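Local coordinates for protein monovalent Na+/H+ antiporter subunit A (Dietzia sp. DQ12-45-1b, PDB 7D3U) that probably exchanges sodium ions for protons across the cell membrane as the large subunit of the multi-subunit Mrp antiporter complex, at residues V585-P597 with A699-D711. Numbering follows the deposited sequence.
With LMT (dodecyl-beta-D-maltoside), chain C; LMT (dodecyl-beta-D-maltoside), chain R; LMT (dodecyl-beta-D-maltoside), chain D.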
ATOM      1  N   VAL B 585       5.701  15.533 -23.913  1.00 73.65           N
ATOM      2  CA  VAL B 585       6.357  16.578 -24.697  1.00 73.65           C
ATOM      3  C   VAL B 585       5.971  16.458 -26.164  1.00 73.65           C
ATOM      4  O   VAL B 585       5.642  17.452 -26.823  1.00 73.65           O
ATOM      5  CB  VAL B 585       7.883  16.519 -24.503  1.00 73.65           C
ATOM      6  CG1 VAL B 585       8.596  17.155 -25.682  1.00 73.65           C
ATOM      7  CG2 VAL B 585       8.275  17.214 -23.212  1.00 73.65           C
ATOM      8  N   VAL B 586       5.995  15.235 -26.698  1.00 73.45           N
ATOM      9  CA  VAL B 586       5.526  15.008 -28.063  1.00 73.45           C
ATOM     10  C   VAL B 586       4.021  14.834 -28.139  1.00 73.45           C
ATOM     11  O   VAL B 586       3.456  14.890 -29.238  1.00 73.45           O
ATOM     12  CB  VAL B 586       6.208  13.776 -28.683  1.00 73.45           C
ATOM     13  CG1 VAL B 586       7.578  14.146 -29.217  1.00 73.45           C
ATOM     14  CG2 VAL B 586       6.319  12.664 -27.659  1.00 73.45           C
ATOM     15  N   ALA B 587       3.352  14.626 -27.006  1.00 76.57           N
ATOM     16  CA  ALA B 587       1.913  14.399 -26.995  1.00 76.57           C
ATOM     17  C   ALA B 587       1.102  15.689 -26.994  1.00 76.57           C
ATOM     18  O   ALA B 587       0.114  15.797 -27.726  1.00 76.57           O
ATOM     19  CB  ALA B 587       1.530  13.555 -25.777  1.00 76.57           C
ATOM     20  N   VAL B 588       1.497  16.668 -26.187  1.00 78.48           N
ATOM     21  CA  VAL B 588       0.679  17.849 -25.938  1.00 78.48           C
ATOM     22  C   VAL B 588       0.907  18.876 -27.036  1.00 78.48           C
ATOM     23  O   VAL B 588       2.050  19.219 -27.358  1.00 78.48           O
ATOM     24  CB  VAL B 588       0.990  18.450 -24.559  1.00 78.48           C
ATOM     25  CG1 VAL B 588       0.119  19.664 -24.306  1.00 78.48           C
ATOM     26  CG2 VAL B 588       0.776  17.417 -23.479  1.00 78.48           C
ATOM     27  N   ARG B 589      -0.188  19.370 -27.610  1.00 84.36           N
ATOM     28  CA  ARG B 589      -0.177  20.525 -28.496  1.00 84.36           C
ATOM     29  C   ARG B 589      -0.998  21.622 -27.836  1.00 84.36           C
ATOM     30  O   ARG B 589      -2.214  21.449 -27.651  1.00 84.36           O
ATOM     31  CB  ARG B 589      -0.747  20.180 -29.873  1.00 84.36           C
ATOM     32  CG  ARG B 589       0.168  19.326 -30.731  1.00 84.36           C
ATOM     33  CD  ARG B 589       1.212  20.175 -31.440  1.00 84.36           C
ATOM     34  NE  ARG B 589       0.725  20.703 -32.711  1.00 84.36           N
ATOM     35  CZ  ARG B 589       0.175  21.903 -32.861  1.00 84.36           C
ATOM     36  NH1 ARG B 589       0.040  22.709 -31.817  1.00 84.36           N
ATOM     37  NH2 ARG B 589      -0.239  22.300 -34.056  1.00 84.36           N
ATOM     38  N   PRO B 590      -0.402  22.749 -27.464  1.00 83.61           N
ATOM     39  CA  PRO B 590      -1.136  23.749 -26.687  1.00 83.61           C
ATOM     40  C   PRO B 590      -2.015  24.634 -27.554  1.00 83.61           C
ATOM     41  O   PRO B 590      -1.694  24.950 -28.703  1.00 83.61           O
ATOM     42  CB  PRO B 590      -0.017  24.564 -26.030  1.00 83.61           C
ATOM     43  CG  PRO B 590       1.100  24.485 -27.008  1.00 83.61           C
ATOM     44  CD  PRO B 590       1.004  23.134 -27.673  1.00 83.61           C
ATOM     45  N   GLU B 591      -3.142  25.034 -26.978  1.00 85.52           N
ATOM     46  CA  GLU B 591      -4.058  25.960 -27.618  1.00 85.52           C
ATOM     47  C   GLU B 591      -3.537  27.388 -27.493  1.00 85.52           C
ATOM     48  O   GLU B 591      -2.653  27.665 -26.679  1.00 85.52           O
ATOM     49  CB  GLU B 591      -5.441  25.839 -26.987  1.00 85.52           C
ATOM     50  CG  GLU B 591      -6.215  24.610 -27.426  1.00 85.52           C
ATOM     51  CD  GLU B 591      -7.631  24.588 -26.886  1.00 85.52           C
ATOM     52  OE1 GLU B 591      -7.797  24.473 -25.654  1.00 85.52           O
ATOM     53  OE2 GLU B 591      -8.579  24.688 -27.693  1.00 85.52           O
ATOM     54  N   PRO B 592      -4.049  28.314 -28.306  1.00 87.15           N
ATOM     55  CA  PRO B 592      -3.622  29.712 -28.176  1.00 87.15           C
ATOM     56  C   PRO B 592      -3.966  30.275 -26.805  1.00 87.15           C
ATOM     57  O   PRO B 592      -4.992  29.943 -26.208  1.00 87.15           O
ATOM     58  CB  PRO B 592      -4.397  30.426 -29.287  1.00 87.15           C
ATOM     59  CG  PRO B 592      -4.685  29.361 -30.284  1.00 87.15           C
ATOM     60  CD  PRO B 592      -4.905  28.111 -29.487  1.00 87.15           C
ATOM     61  N   GLU B 593      -3.088  31.143 -26.313  1.00 85.73           N
ATOM     62  CA  GLU B 593      -3.229  31.697 -24.977  1.00 85.73           C
ATOM     63  C   GLU B 593      -4.384  32.694 -24.924  1.00 85.73           C
ATOM     64  O   GLU B 593      -4.753  33.316 -25.923  1.00 85.73           O
ATOM     65  CB  GLU B 593      -1.926  32.373 -24.549  1.00 85.73           C
ATOM     66  CG  GLU B 593      -1.605  32.242 -23.073  1.00 85.73           C
ATOM     67  CD  GLU B 593      -0.120  32.089 -22.821  1.00 85.73           C
ATOM     68  OE1 GLU B 593       0.667  32.277 -23.772  1.00 85.73           O
ATOM     69  OE2 GLU B 593       0.264  31.772 -21.678  1.00 85.73           O
ATOM     70  N   VAL B 594      -4.954  32.841 -23.732  1.00 84.00           N
ATOM     71  CA  VAL B 594      -6.036  33.785 -23.480  1.00 84.00           C
ATOM     72  C   VAL B 594      -5.468  34.931 -22.656  1.00 84.00           C
ATOM     73  O   VAL B 594      -5.011  34.724 -21.526  1.00 84.00           O
ATOM     74  CB  VAL B 594      -7.216  33.119 -22.758  1.00 84.00           C
ATOM     75  CG1 VAL B 594      -8.147  34.170 -22.186  1.00 84.00           C
ATOM     76  CG2 VAL B 594      -7.965  32.204 -23.708  1.00 84.00           C
ATOM     77  N   GLY B 595      -5.503  36.135 -23.216  1.00 87.02           N
ATOM     78  CA  GLY B 595      -4.900  37.269 -22.533  1.00 87.02           C
ATOM     79  C   GLY B 595      -3.399  37.084 -22.433  1.00 87.02           C
ATOM     80  O   GLY B 595      -2.728  36.737 -23.411  1.00 87.02           O
ATOM     81  N   SER B 596      -2.861  37.318 -21.242  1.00 86.55           N
ATOM     82  CA  SER B 596      -1.450  37.077 -20.976  1.00 86.55           C
ATOM     83  C   SER B 596      -1.252  36.828 -19.488  1.00 86.55           C
ATOM     84  O   SER B 596      -1.468  37.733 -18.672  1.00 86.55           O
ATOM     85  CB  SER B 596      -0.600  38.259 -21.443  1.00 86.55           C
ATOM     86  OG  SER B 596       0.768  38.048 -21.146  1.00 86.55           O
ATOM     87  N   PRO B 597      -0.847  35.621 -19.089  1.00 84.22           N
ATOM     88  CA  PRO B 597      -0.710  35.305 -17.664  1.00 84.22           C
ATOM     89  C   PRO B 597       0.548  35.850 -17.006  1.00 84.22           C
ATOM     90  O   PRO B 597       0.861  35.436 -15.886  1.00 84.22           O
ATOM     91  CB  PRO B 597      -0.693  33.769 -17.664  1.00 84.22           C
ATOM     92  CG  PRO B 597      -0.118  33.412 -18.977  1.00 84.22           C
ATOM     93  CD  PRO B 597      -0.627  34.442 -19.943  1.00 84.22           C
ATOM     94  N   ALA B 699       4.757  21.688 -18.578  1.00 73.24           N
ATOM     95  CA  ALA B 699       3.389  21.252 -18.313  1.00 73.24           C
ATOM     96  C   ALA B 699       2.520  22.419 -17.868  1.00 73.24           C
ATOM     97  O   ALA B 699       1.415  22.617 -18.385  1.00 73.24           O
ATOM     98  CB  ALA B 699       3.386  20.145 -17.261  1.00 73.24           C
ATOM     99  N   VAL B 700       3.005  23.209 -16.909  1.00 72.41           N
ATOM    100  CA  VAL B 700       2.229  24.350 -16.437  1.00 72.41           C
ATOM    101  C   VAL B 700       2.175  25.467 -17.473  1.00 72.41           C
ATOM    102  O   VAL B 700       1.260  26.296 -17.439  1.00 72.41           O
ATOM    103  CB  VAL B 700       2.796  24.851 -15.096  1.00 72.41           C
ATOM    104  CG1 VAL B 700       1.915  25.931 -14.502  1.00 72.41           C
ATOM    105  CG2 VAL B 700       2.912  23.697 -14.128  1.00 72.41           C
ATOM    106  N   TRP B 701       3.118  25.508 -18.412  1.00 74.62           N
ATOM    107  CA  TRP B 701       3.067  26.542 -19.437  1.00 74.62           C
ATOM    108  C   TRP B 701       2.112  26.188 -20.565  1.00 74.62           C
ATOM    109  O   TRP B 701       1.526  27.086 -21.178  1.00 74.62           O
ATOM    110  CB  TRP B 701       4.461  26.791 -20.009  1.00 74.62           C
ATOM    111  CG  TRP B 701       4.478  27.812 -21.096  1.00 74.62           C
ATOM    112  CD1 TRP B 701       4.477  29.164 -20.946  1.00 74.62           C
ATOM    113  CD2 TRP B 701       4.490  27.563 -22.505  1.00 74.62           C
ATOM    114  NE1 TRP B 701       4.493  29.777 -22.174  1.00 74.62           N
ATOM    115  CE2 TRP B 701       4.500  28.815 -23.148  1.00 74.62           C
ATOM    116  CE3 TRP B 701       4.494  26.404 -23.285  1.00 74.62           C
ATOM    117  CZ2 TRP B 701       4.514  28.941 -24.534  1.00 74.62           C
ATOM    118  CZ3 TRP B 701       4.508  26.531 -24.661  1.00 74.62           C
ATOM    119  CH2 TRP B 701       4.518  27.789 -25.272  1.00 74.62           C
ATOM    120  N   ALA B 702       1.939  24.901 -20.854  1.00 75.27           N
ATOM    121  CA  ALA B 702       1.157  24.466 -22.000  1.00 75.27           C
ATOM    122  C   ALA B 702      -0.221  23.944 -21.624  1.00 75.27           C
ATOM    123  O   ALA B 702      -0.874  23.307 -22.456  1.00 75.27           O
ATOM    124  CB  ALA B 702       1.920  23.394 -22.777  1.00 75.27           C
ATOM    125  N   MET B 703      -0.685  24.186 -20.395  1.00 75.29           N
ATOM    126  CA  MET B 703      -1.951  23.600 -19.972  1.00 75.29           C
ATOM    127  C   MET B 703      -2.833  24.518 -19.132  1.00 75.29           C
ATOM    128  O   MET B 703      -3.893  24.071 -18.678  1.00 75.29           O
ATOM    129  CB  MET B 703      -1.696  22.311 -19.186  1.00 75.29           C
ATOM    130  CG  MET B 703      -1.313  21.122 -20.039  1.00 75.29           C
ATOM    131  SD  MET B 703      -1.286  19.599 -19.085  1.00 75.29           S
ATOM    132  CE  MET B 703      -0.563  18.478 -20.273  1.00 75.29           C
ATOM    133  N   THR B 704      -2.454  25.772 -18.900  1.00 77.38           N
ATOM    134  CA  THR B 704      -3.185  26.596 -17.941  1.00 77.38           C
ATOM    135  C   THR B 704      -3.892  27.785 -18.576  1.00 77.38           C
ATOM    136  O   THR B 704      -5.109  27.922 -18.420  1.00 77.38           O
ATOM    137  CB  THR B 704      -2.235  27.064 -16.836  1.00 77.38           C
ATOM    138  OG1 THR B 704      -1.253  27.949 -17.390  1.00 77.38           O
ATOM    139  CG2 THR B 704      -1.556  25.871 -16.182  1.00 77.38           C
ATOM    140  N   GLY B 705      -3.177  28.655 -19.281  1.00 79.83           N
ATOM    141  CA  GLY B 705      -3.795  29.870 -19.777  1.00 79.83           C
ATOM    142  C   GLY B 705      -4.398  29.731 -21.156  1.00 79.83           C
ATOM    143  O   GLY B 705      -4.113  30.541 -22.042  1.00 79.83           O
ATOM    144  N   ARG B 706      -5.239  28.719 -21.357  1.00 79.43           N
ATOM    145  CA  ARG B 706      -5.766  28.416 -22.677  1.00 79.43           C
ATOM    146  C   ARG B 706      -7.287  28.410 -22.746  1.00 79.43           C
ATOM    147  O   ARG B 706      -7.839  28.117 -23.812  1.00 79.43           O
ATOM    148  CB  ARG B 706      -5.229  27.064 -23.161  1.00 79.43           C
ATOM    149  CG  ARG B 706      -3.775  26.812 -22.793  1.00 79.43           C
ATOM    150  CD  ARG B 706      -2.849  27.785 -23.499  1.00 79.43           C
ATOM    151  NE  ARG B 706      -1.444  27.431 -23.329  1.00 79.43           N
ATOM    152  CZ  ARG B 706      -0.470  27.835 -24.137  1.00 79.43           C
ATOM    153  NH1 ARG B 706      -0.748  28.611 -25.174  1.00 79.43           N
ATOM    154  NH2 ARG B 706       0.779  27.466 -23.908  1.00 79.43           N
ATOM    155  N   ARG B 707      -7.980  28.718 -21.654  1.00 78.23           N
ATOM    156  CA  ARG B 707      -9.433  28.750 -21.640  1.00 78.23           C
ATOM    157  C   ARG B 707      -9.908  30.015 -20.943  1.00 78.23           C
ATOM    158  O   ARG B 707      -9.211  30.571 -20.090  1.00 78.23           O
ATOM    159  CB  ARG B 707     -10.016  27.517 -20.947  1.00 78.23           C
ATOM    160  CG  ARG B 707      -9.687  27.426 -19.476  1.00 78.23           C
ATOM    161  CD  ARG B 707     -10.254  26.160 -18.872  1.00 78.23           C
ATOM    162  NE  ARG B 707      -9.967  26.063 -17.446  1.00 78.23           N
ATOM    163  CZ  ARG B 707     -10.735  26.572 -16.490  1.00 78.23           C
ATOM    164  NH1 ARG B 707     -10.390  26.425 -15.219  1.00 78.23           N
ATOM    165  NH2 ARG B 707     -11.838  27.236 -16.801  1.00 78.23           N
ATOM    166  N   GLU B 708     -11.103  30.469 -21.320  1.00 81.35           N
ATOM    167  CA  GLU B 708     -11.633  31.733 -20.823  1.00 81.35           C
ATOM    168  C   GLU B 708     -11.844  31.706 -19.315  1.00 81.35           C
ATOM    169  O   GLU B 708     -11.161  32.420 -18.574  1.00 81.35           O
ATOM    170  CB  GLU B 708     -12.951  32.063 -21.526  1.00 81.35           C
ATOM    171  CG  GLU B 708     -12.789  32.552 -22.954  1.00 81.35           C
ATOM    172  CD  GLU B 708     -12.550  34.046 -23.033  1.00 81.35           C
ATOM    173  OE1 GLU B 708     -13.531  34.797 -23.213  1.00 81.35           O
ATOM    174  OE2 GLU B 708     -11.382  34.469 -22.917  1.00 81.35           O
ATOM    175  N   LEU B 709     -12.775  30.872 -18.855  1.00 79.52           N
ATOM    176  CA  LEU B 709     -13.098  30.767 -17.438  1.00 79.52           C
ATOM    177  C   LEU B 709     -13.993  29.561 -17.198  1.00 79.52           C
ATOM    178  O   LEU B 709     -14.957  29.344 -17.938  1.00 79.52           O
ATOM    179  CB  LEU B 709     -13.778  32.042 -16.934  1.00 79.52           C
ATOM    180  CG  LEU B 709     -14.012  32.120 -15.424  1.00 79.52           C
ATOM    181  CD1 LEU B 709     -12.703  31.991 -14.677  1.00 79.52           C
ATOM    182  CD2 LEU B 709     -14.708  33.415 -15.050  1.00 79.52           C
ATOM    183  N   SER B 710     -13.677  28.767 -16.179  1.00 79.98           N
ATOM    184  CA  SER B 710     -14.479  27.594 -15.866  1.00 79.98           C
ATOM    185  C   SER B 710     -15.925  27.984 -15.596  1.00 79.98           C
ATOM    186  O   SER B 710     -16.204  29.026 -14.997  1.00 79.98           O
ATOM    187  CB  SER B 710     -13.899  26.870 -14.655  1.00 79.98           C
ATOM    188  OG  SER B 710     -13.965  27.681 -13.496  1.00 79.98           O
ATOM    189  N   ASP B 711     -16.852  27.139 -16.050  1.00 81.69           N
ATOM    190  CA  ASP B 711     -18.268  27.414 -15.831  1.00 81.69           C
ATOM    191  C   ASP B 711     -18.601  27.437 -14.346  1.00 81.69           C
ATOM    192  O   ASP B 711     -19.422  28.246 -13.898  1.00 81.69           O
ATOM    193  CB  ASP B 711     -19.125  26.383 -16.561  1.00 81.69           C
ATOM    194  CG  ASP B 711     -19.847  26.971 -17.755  1.00 81.69           C
ATOM    195  OD1 ASP B 711     -19.824  28.209 -17.911  1.00 81.69           O
ATOM    196  OD2 ASP B 711     -20.436  26.197 -18.537  1.00 81.69           O
TER
HETATM  197  C1  LMT C1212       5.663  23.237 -25.145  1.00 71.30           C
HETATM  198  C2  LMT C1212       4.901  22.084 -25.716  1.00 71.30           C
HETATM  199  C3  LMT C1212       5.164  20.753 -25.098  1.00 71.30           C
HETATM  200  C4  LMT C1212       4.619  20.792 -23.697  1.00 71.30           C
HETATM  201  C5  LMT C1212       5.145  19.639 -22.914  1.00 71.30           C
HETATM  202  C6  LMT C1212       4.280  19.303 -21.749  1.00 71.30           C
HETATM  203  C7  LMT C1212       4.826  18.089 -21.061  1.00 71.30           C
HETATM  204  C8  LMT C1212       3.952  17.752 -19.907  1.00 71.30           C
HETATM  205  C9  LMT C1212       4.481  16.658 -19.041  1.00 71.30           C
HETATM  206  C10 LMT C1212       3.480  16.428 -17.945  1.00 71.30           C
HETATM  207  C11 LMT C1212       4.026  15.530 -16.883  1.00 71.30           C
HETATM  208  C12 LMT C1212       4.974  16.247 -15.982  1.00 71.30           C
HETATM  209  C1B LMT R1201      -0.623  10.983 -32.241  1.00 82.06           C
HETATM  210  C2B LMT R1201       0.812  11.453 -32.550  1.00 82.06           C
HETATM  211  C3B LMT R1201       0.962  11.814 -34.039  1.00 82.06           C
HETATM  212  C4B LMT R1201      -0.138  11.125 -34.878  1.00 82.06           C
HETATM  213  C5B LMT R1201      -1.498  11.626 -34.354  1.00 82.06           C
HETATM  214  C6B LMT R1201      -2.618  10.729 -34.868  1.00 82.06           C
HETATM  215  O1B LMT R1201      -0.853  11.071 -30.873  1.00 82.06           O
HETATM  216  O2B LMT R1201       1.051  12.547 -31.760  1.00 82.06           O
HETATM  217  O3B LMT R1201       2.221  11.538 -34.500  1.00 82.06           O
HETATM  218  O4' LMT R1201      -0.009  11.446 -36.210  1.00 82.06           O
HETATM  219  O5B LMT R1201      -1.561  11.743 -32.944  1.00 82.06           O
HETATM  220  O6B LMT R1201      -3.835  11.234 -34.494  1.00 82.06           O
HETATM  221  C1' LMT R1201      -0.903  11.076 -27.493  1.00 82.06           C
HETATM  222  C2' LMT R1201       0.391  11.283 -28.294  1.00 82.06           C
HETATM  223  C3' LMT R1201       0.585  10.088 -29.248  1.00 82.06           C
HETATM  224  C4' LMT R1201      -0.671   9.901 -30.109  1.00 82.06           C
HETATM  225  C5' LMT R1201      -1.855   9.792 -29.120  1.00 82.06           C
HETATM  226  C6' LMT R1201      -2.756   8.609 -29.351  1.00 82.06           C
HETATM  227  O1' LMT R1201      -0.647  11.128 -26.152  1.00 82.06           O
HETATM  228  O2' LMT R1201       0.242  12.412 -29.053  1.00 82.06           O
HETATM  229  O3' LMT R1201       0.829   8.959 -28.536  1.00 82.06           O
HETATM  230  O5' LMT R1201      -1.405   9.789 -27.793  1.00 82.06           O
HETATM  231  O6' LMT R1201      -2.078   7.772 -30.198  1.00 82.06           O
HETATM  232  C1  LMT R1201      -0.660   9.894 -25.479  1.00 82.06           C
HETATM  233  C2  LMT R1201      -1.282  10.199 -24.152  1.00 82.06           C
HETATM  234  C3  LMT R1201      -0.831   9.364 -23.004  1.00 82.06           C
HETATM  235  C4  LMT R1201      -2.062   8.853 -22.310  1.00 82.06           C
HETATM  236  C5  LMT R1201      -1.692   7.791 -21.336  1.00 82.06           C
HETATM  237  C6  LMT R1201      -2.858   6.949 -20.952  1.00 82.06           C
HETATM  238  C7  LMT R1201      -2.413   5.890 -19.993  1.00 82.06           C
HETATM  239  C8  LMT R1201      -3.573   5.037 -19.634  1.00 82.06           C
HETATM  240  C9  LMT R1201      -3.235   3.934 -18.689  1.00 82.06           C
HETATM  241  C10 LMT R1201      -4.512   3.218 -18.357  1.00 82.06           C
HETATM  242  C11 LMT R1201      -4.541   1.848 -18.950  1.00 82.06           C
HETATM  243  C12 LMT R1201      -4.936   0.825 -17.941  1.00 82.06           C
HETATM  244  C1  LMT D1213       7.959  26.727 -22.285  1.00 72.94           C
HETATM  245  C2  LMT D1213       8.309  27.033 -20.860  1.00 72.94           C
HETATM  246  C3  LMT D1213       9.343  26.162 -20.232  1.00 72.94           C
HETATM  247  C4  LMT D1213       9.425  26.535 -18.776  1.00 72.94           C
HETATM  248  C5  LMT D1213      10.813  26.332 -18.277  1.00 72.94           C
HETATM  249  C6  LMT D1213      10.857  26.117 -16.803  1.00 72.94           C
HETATM  250  C7  LMT D1213      12.244  26.383 -16.301  1.00 72.94           C
HETATM  251  C8  LMT D1213      12.535  25.461 -15.172  1.00 72.94           C
HETATM  252  C9  LMT D1213      13.962  25.468 -14.733  1.00 72.94           C
HETATM  253  C10 LMT D1213      14.265  24.109 -14.168  1.00 72.94           C
HETATM  254  C11 LMT D1213      15.435  24.150 -13.239  1.00 72.94           C
HETATM  255  C12 LMT D1213      16.642  24.726 -13.896  1.00 72.94           C
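With CG turned anti to the carbonyl carbon (chi1 -39°) and a second bend at chi2 (-65°), the Arg706 side chain folds back along its own loop and slips between Pro590 and Glu593. CB of Pro590 lies over one face of the guanidinium, near the rim, 3.7 Å from Arg706 NH2; the Glu593 carboxylate hangs over the opposite face. Any attraction there is probably one of charge, since Glu593 OE1 is 4.2 Å from Arg706 NH1 and well out of the guanidinium plane, so that no N-H points at it. Arg706 NH2 gives a 2.9 Å hydrogen bond to Trp701 O, with the donor tilted from the carbonyl plane and the oxygen out of the guanidinium plane. A lysine in place of Arg706 would probably lose this flat, two-sided packing and leave Pro590 and Glu593 with a gap between them. Helices 571-587 and 682-701, both predicted to span the membrane, end here, and their outgoing loops run side by side, probably at the membrane border, where detergent tails lie against Trp701 and Ala702. Gly705 O, at the centre of an inverse gamma turn, accepts a 3.0 Å backbone hydrogen bond from Val594 N. Nearer the helix ends, Val588 CG2 meets Met703 CE at 3.6 Å, the two side chains roughly perpendicular, and Val208 and Ala205 of the neighbouring subunit D pack on this pair.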